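Local coordinates for nitrogen regulatory PII-like protein (Bacillus subtilis subsp. subtilis, PDB 4RX6), which binds ATP as a trimeric PII-family signalling protein and is required for full induction of the nrgAB operon when ammonium is limiting, at residues 12-17 with 67-72; 16-21 with 95-100. All coordinates share one frame; numbering follows the deposited sequence.

Contact 1: residues 12-17 with 67-72; sequences KVEIVT and RLKIEI. With ATP (adenosine-5'-triphosphate), chain F; ATP (adenosine-5'-triphosphate), chain E.
V13 with I72, I15 with I70 and T17 with L68 are the hydrogen-bonded pairs of an antiparallel contact between the two central strands of the ferredoxin-like PII sheet; the segment axes run at 170° and approach to 4.7 Å. Each pair is closed by two backbone bonds, such as I72 N to V13 O at 2.8 Å. On the face carrying the isoleucines, I15 CD1 meets I72 CD1 at 4.2 Å, the two side chains passing at a slant.

The other face is charged. K12 NZ forms a long, weak salt bridge with E71 OE2 at 3.4 Å, while its stronger mate is E14 of the second subunit. E14 and E71 lie side by side, CG to CG 3.8 Å, with carboxylates turned 76° apart; E14 bonds Y103 and pairs with K12 of the third subunit, and E71 pairs with K69 of the second, which probably eases the like charges. A chi1 of -177° sets V16 CG1 anti to the backbone N and against C1' of the ribose of ATP chain F, and R67 NE donates to the ribose O3' at 2.9 Å.

Strand 99-110 borders segment 12-17 and strand 36-51 borders 67-72; helices 79-90 and 22-31 cover the isoleucine face, and neighbouring subunits meet the charged one.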
ATOM      1  N   LYS B  12       7.068  -8.675   0.964  1.00 37.17           N
ATOM      2  CA  LYS B  12       6.665  -7.583   1.810  1.00 35.64           C
ATOM      3  C   LYS B  12       5.673  -8.089   2.816  1.00 37.10           C
ATOM      4  O   LYS B  12       4.714  -8.783   2.478  1.00 39.56           O
ATOM      5  CB  LYS B  12       6.032  -6.469   0.997  1.00 43.28           C
ATOM      6  CG  LYS B  12       5.130  -5.559   1.821  1.00 38.96           C
ATOM      7  CD  LYS B  12       5.658  -4.171   1.840  1.00 40.06           C
ATOM      8  CE  LYS B  12       4.953  -3.354   0.806  1.00 38.44           C
ATOM      9  NZ  LYS B  12       5.881  -2.514   0.070  1.00 41.94           N
ATOM     10  N   VAL B  13       5.904  -7.727   4.062  1.00 37.70           N
ATOM     11  CA  VAL B  13       4.984  -8.043   5.117  1.00 34.68           C
ATOM     12  C   VAL B  13       4.409  -6.725   5.570  1.00 37.41           C
ATOM     13  O   VAL B  13       5.154  -5.794   5.878  1.00 38.34           O
ATOM     14  CB  VAL B  13       5.695  -8.721   6.260  1.00 34.67           C
ATOM     15  CG1 VAL B  13       4.711  -9.042   7.357  1.00 33.14           C
ATOM     16  CG2 VAL B  13       6.398  -9.978   5.753  1.00 35.08           C
ATOM     17  N   GLU B  14       3.084  -6.646   5.591  1.00 37.22           N
ATOM     18  CA  GLU B  14       2.378  -5.405   5.871  1.00 37.41           C
ATOM     19  C   GLU B  14       1.457  -5.657   7.050  1.00 36.20           C
ATOM     20  O   GLU B  14       0.565  -6.491   6.951  1.00 34.24           O
ATOM     21  CB  GLU B  14       1.542  -5.034   4.662  1.00 36.75           C
ATOM     22  CG  GLU B  14       1.497  -3.584   4.304  1.00 40.53           C
ATOM     23  CD  GLU B  14       0.638  -3.364   3.061  1.00 49.13           C
ATOM     24  OE1 GLU B  14       1.158  -2.916   2.005  1.00 49.66           O
ATOM     25  OE2 GLU B  14      -0.568  -3.678   3.135  1.00 46.83           O
ATOM     26  N   ILE B  15       1.692  -4.980   8.171  1.00 32.78           N
ATOM     27  CA  ILE B  15       0.822  -5.120   9.324  1.00 34.12           C
ATOM     28  C   ILE B  15      -0.019  -3.853   9.462  1.00 38.66           C
ATOM     29  O   ILE B  15       0.496  -2.740   9.319  1.00 41.57           O
ATOM     30  CB  ILE B  15       1.621  -5.308  10.631  1.00 36.83           C
ATOM     31  CG1 ILE B  15       2.570  -6.520  10.543  1.00 36.10           C
ATOM     32  CG2 ILE B  15       0.660  -5.407  11.829  1.00 30.24           C
ATOM     33  CD1 ILE B  15       3.844  -6.400  11.400  1.00 27.74           C
ATOM     34  N   VAL B  16      -1.314  -4.012   9.701  1.00 33.05           N
ATOM     35  CA  VAL B  16      -2.134  -2.875  10.035  1.00 35.75           C
ATOM     36  C   VAL B  16      -2.716  -3.236  11.376  1.00 36.43           C
ATOM     37  O   VAL B  16      -3.261  -4.322  11.540  1.00 38.95           O
ATOM     38  CB  VAL B  16      -3.246  -2.613   8.995  1.00 40.65           C
ATOM     39  CG1 VAL B  16      -4.020  -1.348   9.364  1.00 35.01           C
ATOM     40  CG2 VAL B  16      -2.662  -2.509   7.561  1.00 34.51           C
ATOM     41  N   THR B  17      -2.583  -2.343  12.344  1.00 35.87           N
ATOM     42  CA  THR B  17      -2.879  -2.685  13.724  1.00 39.06           C
ATOM     43  C   THR B  17      -3.113  -1.404  14.498  1.00 39.67           C
ATOM     44  O   THR B  17      -2.856  -0.326  13.991  1.00 36.10           O
ATOM     45  CB  THR B  17      -1.701  -3.498  14.362  1.00 39.39           C
ATOM     46  OG1 THR B  17      -1.995  -3.800  15.732  1.00 43.31           O
ATOM     47  CG2 THR B  17      -0.387  -2.718  14.287  1.00 38.30           C
ATOM     48  N   ARG B  67      -4.882   3.909  13.089  1.00 41.14           N
ATOM     49  CA  ARG B  67      -4.187   2.663  12.864  1.00 37.75           C
ATOM     50  C   ARG B  67      -2.742   2.955  12.500  1.00 41.04           C
ATOM     51  O   ARG B  67      -2.443   3.959  11.856  1.00 40.62           O
ATOM     52  CB  ARG B  67      -4.850   1.892  11.729  1.00 36.40           C
ATOM     53  CG  ARG B  67      -5.903   0.879  12.119  1.00 38.85           C
ATOM     54  CD  ARG B  67      -6.127   0.746  13.595  1.00 41.15           C
ATOM     55  NE  ARG B  67      -7.350  -0.015  13.817  1.00 46.88           N
ATOM     56  CZ  ARG B  67      -8.013  -0.076  14.965  1.00 46.73           C
ATOM     57  NH1 ARG B  67      -7.567   0.588  16.027  1.00 47.53           N
ATOM     58  NH2 ARG B  67      -9.132  -0.797  15.036  1.00 45.40           N
ATOM     59  N   LEU B  68      -1.855   2.058  12.910  1.00 39.89           N
ATOM     60  CA  LEU B  68      -0.467   2.078  12.503  1.00 37.55           C
ATOM     61  C   LEU B  68      -0.307   1.146  11.311  1.00 37.49           C
ATOM     62  O   LEU B  68      -0.836   0.051  11.314  1.00 40.53           O
ATOM     63  CB  LEU B  68       0.383   1.556  13.658  1.00 38.97           C
ATOM     64  CG  LEU B  68       1.778   2.145  13.816  1.00 43.17           C
ATOM     65  CD1 LEU B  68       2.567   1.354  14.823  1.00 45.56           C
ATOM     66  CD2 LEU B  68       2.480   2.137  12.496  1.00 45.26           C
ATOM     67  N   LYS B  69       0.407   1.546  10.277  1.00 37.80           N
ATOM     68  CA  LYS B  69       0.716   0.586   9.222  1.00 39.45           C
ATOM     69  C   LYS B  69       2.215   0.396   9.020  1.00 42.49           C
ATOM     70  O   LYS B  69       2.956   1.354   8.726  1.00 39.49           O
ATOM     71  CB  LYS B  69       0.106   1.007   7.908  1.00 39.26           C
ATOM     72  CG  LYS B  69       0.543   0.130   6.773  1.00 38.45           C
ATOM     73  CD  LYS B  69       0.489   0.907   5.518  1.00 40.56           C
ATOM     74  CE  LYS B  69      -0.368   0.223   4.499  1.00 50.10           C
ATOM     75  NZ  LYS B  69      -0.238   0.911   3.173  1.00 59.31           N
ATOM     76  N   ILE B  70       2.645  -0.855   9.156  1.00 38.43           N
ATOM     77  CA  ILE B  70       4.050  -1.192   9.121  1.00 37.70           C
ATOM     78  C   ILE B  70       4.411  -2.018   7.887  1.00 37.61           C
ATOM     79  O   ILE B  70       3.821  -3.065   7.659  1.00 38.15           O
ATOM     80  CB  ILE B  70       4.389  -2.006  10.339  1.00 36.83           C
ATOM     81  CG1 ILE B  70       4.033  -1.221  11.604  1.00 38.66           C
ATOM     82  CG2 ILE B  70       5.857  -2.370  10.312  1.00 37.52           C
ATOM     83  CD1 ILE B  70       3.966  -2.096  12.856  1.00 36.45           C
ATOM     84  N   GLU B  71       5.382  -1.562   7.099  1.00 36.70           N
ATOM     85  CA  GLU B  71       5.831  -2.317   5.933  1.00 36.62           C
ATOM     86  C   GLU B  71       7.266  -2.812   6.072  1.00 36.70           C
ATOM     87  O   GLU B  71       8.196  -2.029   6.220  1.00 36.71           O
ATOM     88  CB  GLU B  71       5.721  -1.474   4.680  1.00 35.91           C
ATOM     89  CG  GLU B  71       4.315  -1.059   4.349  1.00 40.91           C
ATOM     90  CD  GLU B  71       4.284   0.026   3.296  1.00 47.62           C
ATOM     91  OE1 GLU B  71       4.335   1.217   3.675  1.00 45.47           O
ATOM     92  OE2 GLU B  71       4.229  -0.314   2.090  1.00 49.50           O
ATOM     93  N   ILE B  72       7.436  -4.125   5.977  1.00 38.07           N
ATOM     94  CA  ILE B  72       8.729  -4.756   6.154  1.00 36.18           C
ATOM     95  C   ILE B  72       9.039  -5.659   4.976  1.00 34.88           C
ATOM     96  O   ILE B  72       8.431  -6.701   4.841  1.00 34.15           O
ATOM     97  CB  ILE B  72       8.713  -5.650   7.387  1.00 34.80           C
ATOM     98  CG1 ILE B  72       8.135  -4.896   8.583  1.00 32.72           C
ATOM     99  CG2 ILE B  72      10.114  -6.177   7.652  1.00 36.73           C
ATOM    100  CD1 ILE B  72       7.603  -5.782   9.656  1.00 32.66           C
TER
HETATM  101  PG  ATP F 202     -12.787  -7.883  11.073  1.00 69.45           P
HETATM  102  O1G ATP F 202     -14.280  -8.101  11.114  1.00 66.23           O
HETATM  103  O2G ATP F 202     -12.346  -6.826  10.078  1.00 65.46           O
HETATM  104  O3G ATP F 202     -12.038  -9.187  10.937  1.00 70.68           O
HETATM  105  PB  ATP F 202     -11.623  -6.064  13.050  1.00 63.69           P
HETATM  106  O1B ATP F 202     -12.366  -4.824  12.613  1.00 61.07           O
HETATM  107  O2B ATP F 202     -11.268  -6.254  14.506  1.00 70.80           O
HETATM  108  O3B ATP F 202     -12.437  -7.389  12.585  1.00 55.23           O
HETATM  109  PA  ATP F 202      -8.760  -5.739  12.818  1.00 52.47           P
HETATM  110  O1A ATP F 202      -7.832  -6.793  12.254  1.00 50.04           O
HETATM  111  O2A ATP F 202      -8.694  -5.331  14.262  1.00 54.20           O
HETATM  112  O3A ATP F 202     -10.233  -6.082  12.240  1.00 59.09           O
HETATM  113  O5' ATP F 202      -8.483  -4.361  12.058  1.00 52.23           O
HETATM  114  C5' ATP F 202      -7.453  -3.484  12.485  1.00 44.24           C
HETATM  115  C4' ATP F 202      -7.170  -2.539  11.324  1.00 39.06           C
HETATM  116  O4' ATP F 202      -6.611  -3.261  10.235  1.00 41.34           O
HETATM  117  C3' ATP F 202      -8.431  -1.959  10.726  1.00 38.42           C
HETATM  118  O3' ATP F 202      -8.875  -0.825  11.472  1.00 36.90           O
HETATM  119  C2' ATP F 202      -8.010  -1.641   9.296  1.00 41.64           C
HETATM  120  O2' ATP F 202      -7.332  -0.377   9.168  1.00 37.66           O
HETATM  121  C1' ATP F 202      -6.989  -2.709   8.975  1.00 39.00           C
HETATM  122  N9  ATP F 202      -7.664  -3.779   8.236  1.00 39.12           N
HETATM  123  C8  ATP F 202      -8.255  -4.814   8.855  1.00 42.06           C
HETATM  124  N7  ATP F 202      -8.810  -5.665   7.962  1.00 42.27           N
HETATM  125  C5  ATP F 202      -8.592  -5.163   6.736  1.00 38.59           C
HETATM  126  C6  ATP F 202      -8.938  -5.598   5.368  1.00 36.76           C
HETATM  127  N6  ATP F 202      -9.646  -6.748   5.171  1.00 33.02           N
HETATM  128  N1  ATP F 202      -8.510  -4.801   4.357  1.00 37.69           N
HETATM  129  C2  ATP F 202      -7.818  -3.661   4.563  1.00 35.80           C
HETATM  130  N3  ATP F 202      -7.480  -3.212   5.787  1.00 39.91           N
HETATM  131  C4  ATP F 202      -7.827  -3.912   6.907  1.00 41.37           C
HETATM  132  PG  ATP E 201      21.577   0.848   4.847  1.00104.57           P
HETATM  133  O1G ATP E 201      22.218   0.157   6.037  1.00 85.81           O
HETATM  134  O2G ATP E 201      20.892  -0.122   3.902  1.00 86.52           O
HETATM  135  O3G ATP E 201      22.420   1.900   4.159  1.00 84.38           O
HETATM  136  PB  ATP E 201      19.062   1.097   6.090  1.00 83.12           P
HETATM  137  O1B ATP E 201      19.142  -0.406   5.825  1.00 68.09           O
HETATM  138  O2B ATP E 201      18.841   1.636   7.493  1.00 76.46           O
HETATM  139  O3B ATP E 201      20.380   1.755   5.438  1.00 85.13           O
HETATM  140  PA  ATP E 201      18.060   3.201   4.419  1.00 70.18           P
HETATM  141  O1A ATP E 201      18.222   2.992   2.928  1.00 62.43           O
HETATM  142  O2A ATP E 201      18.941   4.199   5.156  1.00 64.44           O
HETATM  143  O3A ATP E 201      17.909   1.779   5.193  1.00 63.62           O
HETATM  144  O5' ATP E 201      16.538   3.638   4.649  1.00 64.64           O
HETATM  145  C5' ATP E 201      15.800   4.400   3.715  1.00 51.87           C
HETATM  146  C4' ATP E 201      14.364   4.087   4.070  1.00 46.39           C
HETATM  147  O4' ATP E 201      13.914   3.007   3.255  1.00 49.08           O
HETATM  148  C3' ATP E 201      14.260   3.517   5.466  1.00 44.12           C
HETATM  149  O3' ATP E 201      14.204   4.515   6.480  1.00 45.68           O
HETATM  150  C2' ATP E 201      12.957   2.762   5.376  1.00 44.51           C
HETATM  151  O2' ATP E 201      11.865   3.678   5.488  1.00 46.22           O
HETATM  152  C1' ATP E 201      12.956   2.222   3.967  1.00 44.03           C
HETATM  153  N9  ATP E 201      13.400   0.815   4.032  1.00 47.16           N
HETATM  154  C8  ATP E 201      14.664   0.363   3.919  1.00 48.69           C
HETATM  155  N7  ATP E 201      14.699  -0.991   4.044  1.00 49.39           N
HETATM  156  C5  ATP E 201      13.439  -1.418   4.244  1.00 43.35           C
HETATM  157  C6  ATP E 201      12.763  -2.713   4.445  1.00 41.12           C
HETATM  158  N6  ATP E 201      13.452  -3.864   4.465  1.00 40.83           N
HETATM  159  N1  ATP E 201      11.425  -2.711   4.621  1.00 41.79           N
HETATM  160  C2  ATP E 201      10.704  -1.575   4.610  1.00 38.70           C
HETATM  161  N3  ATP E 201      11.253  -0.363   4.434  1.00 40.52           N
HETATM  162  C4  ATP E 201      12.588  -0.222   4.244  1.00 44.02           C

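Contact 2: residues 16-21 with 95-100. With ATP (adenosine-5'-triphosphate), chain F.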
ATOM      1  N   VAL B  16      -1.314  -4.012   9.701  1.00 33.05           N
ATOM      2  CA  VAL B  16      -2.134  -2.875  10.035  1.00 35.75           C
ATOM      3  C   VAL B  16      -2.716  -3.236  11.376  1.00 36.43           C
ATOM      4  O   VAL B  16      -3.261  -4.322  11.540  1.00 38.95           O
ATOM      5  CB  VAL B  16      -3.246  -2.613   8.995  1.00 40.65           C
ATOM      6  CG1 VAL B  16      -4.020  -1.348   9.364  1.00 35.01           C
ATOM      7  CG2 VAL B  16      -2.662  -2.509   7.561  1.00 34.51           C
ATOM      8  N   THR B  17      -2.583  -2.343  12.344  1.00 35.87           N
ATOM      9  CA  THR B  17      -2.879  -2.685  13.724  1.00 39.06           C
ATOM     10  C   THR B  17      -3.113  -1.404  14.498  1.00 39.67           C
ATOM     11  O   THR B  17      -2.856  -0.326  13.991  1.00 36.10           O
ATOM     12  CB  THR B  17      -1.701  -3.498  14.362  1.00 39.39           C
ATOM     13  OG1 THR B  17      -1.995  -3.800  15.732  1.00 43.31           O
ATOM     14  CG2 THR B  17      -0.387  -2.718  14.287  1.00 38.30           C
ATOM     15  N   ARG B  18      -3.618  -1.522  15.719  1.00 45.84           N
ATOM     16  CA  ARG B  18      -3.706  -0.369  16.613  1.00 48.85           C
ATOM     17  C   ARG B  18      -2.311   0.124  17.003  1.00 49.43           C
ATOM     18  O   ARG B  18      -1.340  -0.633  16.963  1.00 49.59           O
ATOM     19  CB  ARG B  18      -4.478  -0.728  17.881  1.00 50.84           C
ATOM     20  CG  ARG B  18      -3.641  -1.471  18.914  1.00 54.60           C
ATOM     21  CD  ARG B  18      -4.341  -1.520  20.254  1.00 57.74           C
ATOM     22  NE  ARG B  18      -5.594  -2.261  20.181  1.00 56.83           N
ATOM     23  CZ  ARG B  18      -5.664  -3.585  20.151  1.00 55.64           C
ATOM     24  NH1 ARG B  18      -4.549  -4.307  20.173  1.00 52.63           N
ATOM     25  NH2 ARG B  18      -6.846  -4.180  20.095  1.00 57.26           N
ATOM     26  N   PRO B  19      -2.211   1.396  17.401  1.00 48.21           N
ATOM     27  CA  PRO B  19      -0.915   1.989  17.746  1.00 57.06           C
ATOM     28  C   PRO B  19      -0.430   1.639  19.162  1.00 62.23           C
ATOM     29  O   PRO B  19      -0.590   2.460  20.071  1.00 60.70           O
ATOM     30  CB  PRO B  19      -1.182   3.505  17.647  1.00 50.19           C
ATOM     31  CG  PRO B  19      -2.583   3.652  17.168  1.00 51.25           C
ATOM     32  CD  PRO B  19      -3.293   2.384  17.471  1.00 48.07           C
ATOM     33  N   ALA B  20       0.161   0.461  19.354  1.00 59.49           N
ATOM     34  CA  ALA B  20       0.639   0.093  20.693  1.00 67.18           C
ATOM     35  C   ALA B  20       1.543  -1.141  20.712  1.00 65.55           C
ATOM     36  O   ALA B  20       1.280  -2.131  20.015  1.00 60.90           O
ATOM     37  CB  ALA B  20      -0.541  -0.108  21.642  1.00 63.64           C
ATOM     38  N   ASN B  21       2.585  -1.075  21.544  1.00 62.51           N
ATOM     39  CA  ASN B  21       3.620  -2.108  21.590  1.00 63.19           C
ATOM     40  C   ASN B  21       4.427  -2.101  20.314  1.00 62.15           C
ATOM     41  O   ASN B  21       5.081  -3.103  19.992  1.00 55.92           O
ATOM     42  CB  ASN B  21       3.034  -3.516  21.748  1.00 62.26           C
ATOM     43  CG  ASN B  21       2.205  -3.672  22.987  1.00 61.96           C
ATOM     44  OD1 ASN B  21       1.061  -4.116  22.919  1.00 65.05           O
ATOM     45  ND2 ASN B  21       2.770  -3.308  24.132  1.00 59.97           N
ATOM     46  N   PRO B  95     -10.606  -6.646  19.457  1.00 68.69           N
ATOM     47  CA  PRO B  95     -10.472  -6.220  18.058  1.00 66.42           C
ATOM     48  C   PRO B  95      -9.740  -4.892  17.923  1.00 60.87           C
ATOM     49  O   PRO B  95      -9.846  -4.006  18.773  1.00 59.61           O
ATOM     50  CB  PRO B  95     -11.925  -6.146  17.564  1.00 64.32           C
ATOM     51  CG  PRO B  95     -12.684  -7.069  18.495  1.00 68.00           C
ATOM     52  CD  PRO B  95     -12.017  -6.852  19.835  1.00 68.83           C
ATOM     53  N   GLY B  96      -8.994  -4.777  16.837  1.00 52.81           N
ATOM     54  CA  GLY B  96      -8.027  -3.719  16.675  1.00 51.51           C
ATOM     55  C   GLY B  96      -6.641  -4.322  16.807  1.00 52.11           C
ATOM     56  O   GLY B  96      -5.629  -3.622  16.770  1.00 52.35           O
ATOM     57  N   ASP B  97      -6.595  -5.637  16.976  1.00 53.06           N
ATOM     58  CA  ASP B  97      -5.330  -6.354  17.025  1.00 50.11           C
ATOM     59  C   ASP B  97      -4.669  -6.313  15.652  1.00 46.30           C
ATOM     60  O   ASP B  97      -3.435  -6.416  15.534  1.00 39.60           O
ATOM     61  CB  ASP B  97      -5.571  -7.800  17.444  1.00 51.46           C
ATOM     62  CG  ASP B  97      -5.380  -8.021  18.930  1.00 55.59           C
ATOM     63  OD1 ASP B  97      -5.073  -7.041  19.634  1.00 56.84           O
ATOM     64  OD2 ASP B  97      -5.549  -9.171  19.399  1.00 55.08           O
ATOM     65  N   GLY B  98      -5.501  -6.186  14.615  1.00 43.57           N
ATOM     66  CA  GLY B  98      -5.011  -6.008  13.253  1.00 42.22           C
ATOM     67  C   GLY B  98      -4.768  -7.282  12.440  1.00 38.15           C
ATOM     68  O   GLY B  98      -5.083  -8.401  12.868  1.00 36.51           O
ATOM     69  N   LYS B  99      -4.186  -7.100  11.258  1.00 32.73           N
ATOM     70  CA  LYS B  99      -4.054  -8.173  10.295  1.00 31.54           C
ATOM     71  C   LYS B  99      -2.706  -8.061   9.634  1.00 31.78           C
ATOM     72  O   LYS B  99      -2.102  -7.000   9.655  1.00 34.45           O
ATOM     73  CB  LYS B  99      -5.140  -8.063   9.221  1.00 33.57           C
ATOM     74  CG  LYS B  99      -6.560  -8.211   9.715  1.00 33.61           C
ATOM     75  CD  LYS B  99      -7.371  -8.882   8.640  1.00 37.09           C
ATOM     76  CE  LYS B  99      -8.597  -9.542   9.213  1.00 43.44           C
ATOM     77  NZ  LYS B  99      -9.416  -8.560   9.948  1.00 47.24           N
ATOM     78  N   ILE B 100      -2.240  -9.147   9.030  1.00 30.64           N
ATOM     79  CA  ILE B 100      -0.967  -9.136   8.331  1.00 30.14           C
ATOM     80  C   ILE B 100      -1.130  -9.666   6.908  1.00 34.44           C
ATOM     81  O   ILE B 100      -1.690 -10.741   6.675  1.00 34.49           O
ATOM     82  CB  ILE B 100       0.077 -10.000   9.034  1.00 33.90           C
ATOM     83  CG1 ILE B 100       0.064  -9.743  10.544  1.00 31.47           C
ATOM     84  CG2 ILE B 100       1.453  -9.771   8.404  1.00 30.94           C
ATOM     85  CD1 ILE B 100       1.196 -10.418  11.281  1.00 35.66           C
TER
HETATM   86  PG  ATP F 202     -12.787  -7.883  11.073  1.00 69.45           P
HETATM   87  O1G ATP F 202     -14.280  -8.101  11.114  1.00 66.23           O
HETATM   88  O2G ATP F 202     -12.346  -6.826  10.078  1.00 65.46           O
HETATM   89  O3G ATP F 202     -12.038  -9.187  10.937  1.00 70.68           O
HETATM   90  PB  ATP F 202     -11.623  -6.064  13.050  1.00 63.69           P
HETATM   91  O1B ATP F 202     -12.366  -4.824  12.613  1.00 61.07           O
HETATM   92  O2B ATP F 202     -11.268  -6.254  14.506  1.00 70.80           O
HETATM   93  O3B ATP F 202     -12.437  -7.389  12.585  1.00 55.23           O
HETATM   94  PA  ATP F 202      -8.760  -5.739  12.818  1.00 52.47           P
HETATM   95  O1A ATP F 202      -7.832  -6.793  12.254  1.00 50.04           O
HETATM   96  O2A ATP F 202      -8.694  -5.331  14.262  1.00 54.20           O
HETATM   97  O3A ATP F 202     -10.233  -6.082  12.240  1.00 59.09           O
HETATM   98  O5' ATP F 202      -8.483  -4.361  12.058  1.00 52.23           O
HETATM   99  C5' ATP F 202      -7.453  -3.484  12.485  1.00 44.24           C
HETATM  100  C4' ATP F 202      -7.170  -2.539  11.324  1.00 39.06           C
HETATM  101  O4' ATP F 202      -6.611  -3.261  10.235  1.00 41.34           O
HETATM  102  C3' ATP F 202      -8.431  -1.959  10.726  1.00 38.42           C
HETATM  103  O3' ATP F 202      -8.875  -0.825  11.472  1.00 36.90           O
HETATM  104  C2' ATP F 202      -8.010  -1.641   9.296  1.00 41.64           C
HETATM  105  O2' ATP F 202      -7.332  -0.377   9.168  1.00 37.66           O
HETATM  106  C1' ATP F 202      -6.989  -2.709   8.975  1.00 39.00           C
HETATM  107  N9  ATP F 202      -7.664  -3.779   8.236  1.00 39.12           N
HETATM  108  C8  ATP F 202      -8.255  -4.814   8.855  1.00 42.06           C
HETATM  109  N7  ATP F 202      -8.810  -5.665   7.962  1.00 42.27           N
HETATM  110  C5  ATP F 202      -8.592  -5.163   6.736  1.00 38.59           C
HETATM  111  C6  ATP F 202      -8.938  -5.598   5.368  1.00 36.76           C
HETATM  112  N6  ATP F 202      -9.646  -6.748   5.171  1.00 33.02           N
HETATM  113  N1  ATP F 202      -8.510  -4.801   4.357  1.00 37.69           N
HETATM  114  C2  ATP F 202      -7.818  -3.661   4.563  1.00 35.80           C
HETATM  115  N3  ATP F 202      -7.480  -3.212   5.787  1.00 39.91           N
HETATM  116  C4  ATP F 202      -7.827  -3.912   6.907  1.00 41.37           C
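With chi1 at 80°, R18 holds CG between its backbone N and carbonyl carbon, and a bend at chi3 (63°) folds the guanidinium back over the G96 peptide. G96 O lies 3.4 Å above the centre of one guanidinium face, while R18 N donates to that same oxygen. D97 OD1 comes to the guanidinium edge, near its plane, and takes a bond from R18 NH1 at 2.8 Å (161°), in a salt bridge whose two planes are steeply turned. R18 NH2 adds a weak bond to P95 O. An alanine here would remove the guanidinium and is likely to leave D97 OD1 without this salt bridge and the G96 peptide without its cover.

T17 OG1 donates to D97 O at 3.0 Å from well above the carbonyl plane. G98, which has no side chain, lets the loop pass close to strand 10-17, G98 CA 4.0 Å from T17 CA. The loop and the start of the strand hold ATP chain F: G96 N reaches O2A at 2.7 Å, and K99 NZ reaches O3G at 2.9 Å.

V16 and K99 bridge strands 10-17 and 99-110; K99 and I100 also pair with a strand of the third subunit, so the sheet runs on across the interface.

Contacts 1 and 2 share V16 and T17 at the end of strand 10-17, and their centres lie 9 Å apart. Strand 58-74 flanks that strand along one edge and strand 99-110 along the other, so the two contacts are successive joints of one antiparallel sheet. They touch directly where V13 CG1 packs on I100 CG2 at 3.5 Å and where R67 NH2 comes to 3.5 Å from G96 CA. Together they line one ATP site: contact 1 supplies the ribose side, contact 2 the phosphate side, and T38 and V73 of the third subunit add hydrogen bonds to it. The far end of contact 1 reaches the other ATP, with E71 and I72 beside its adenine.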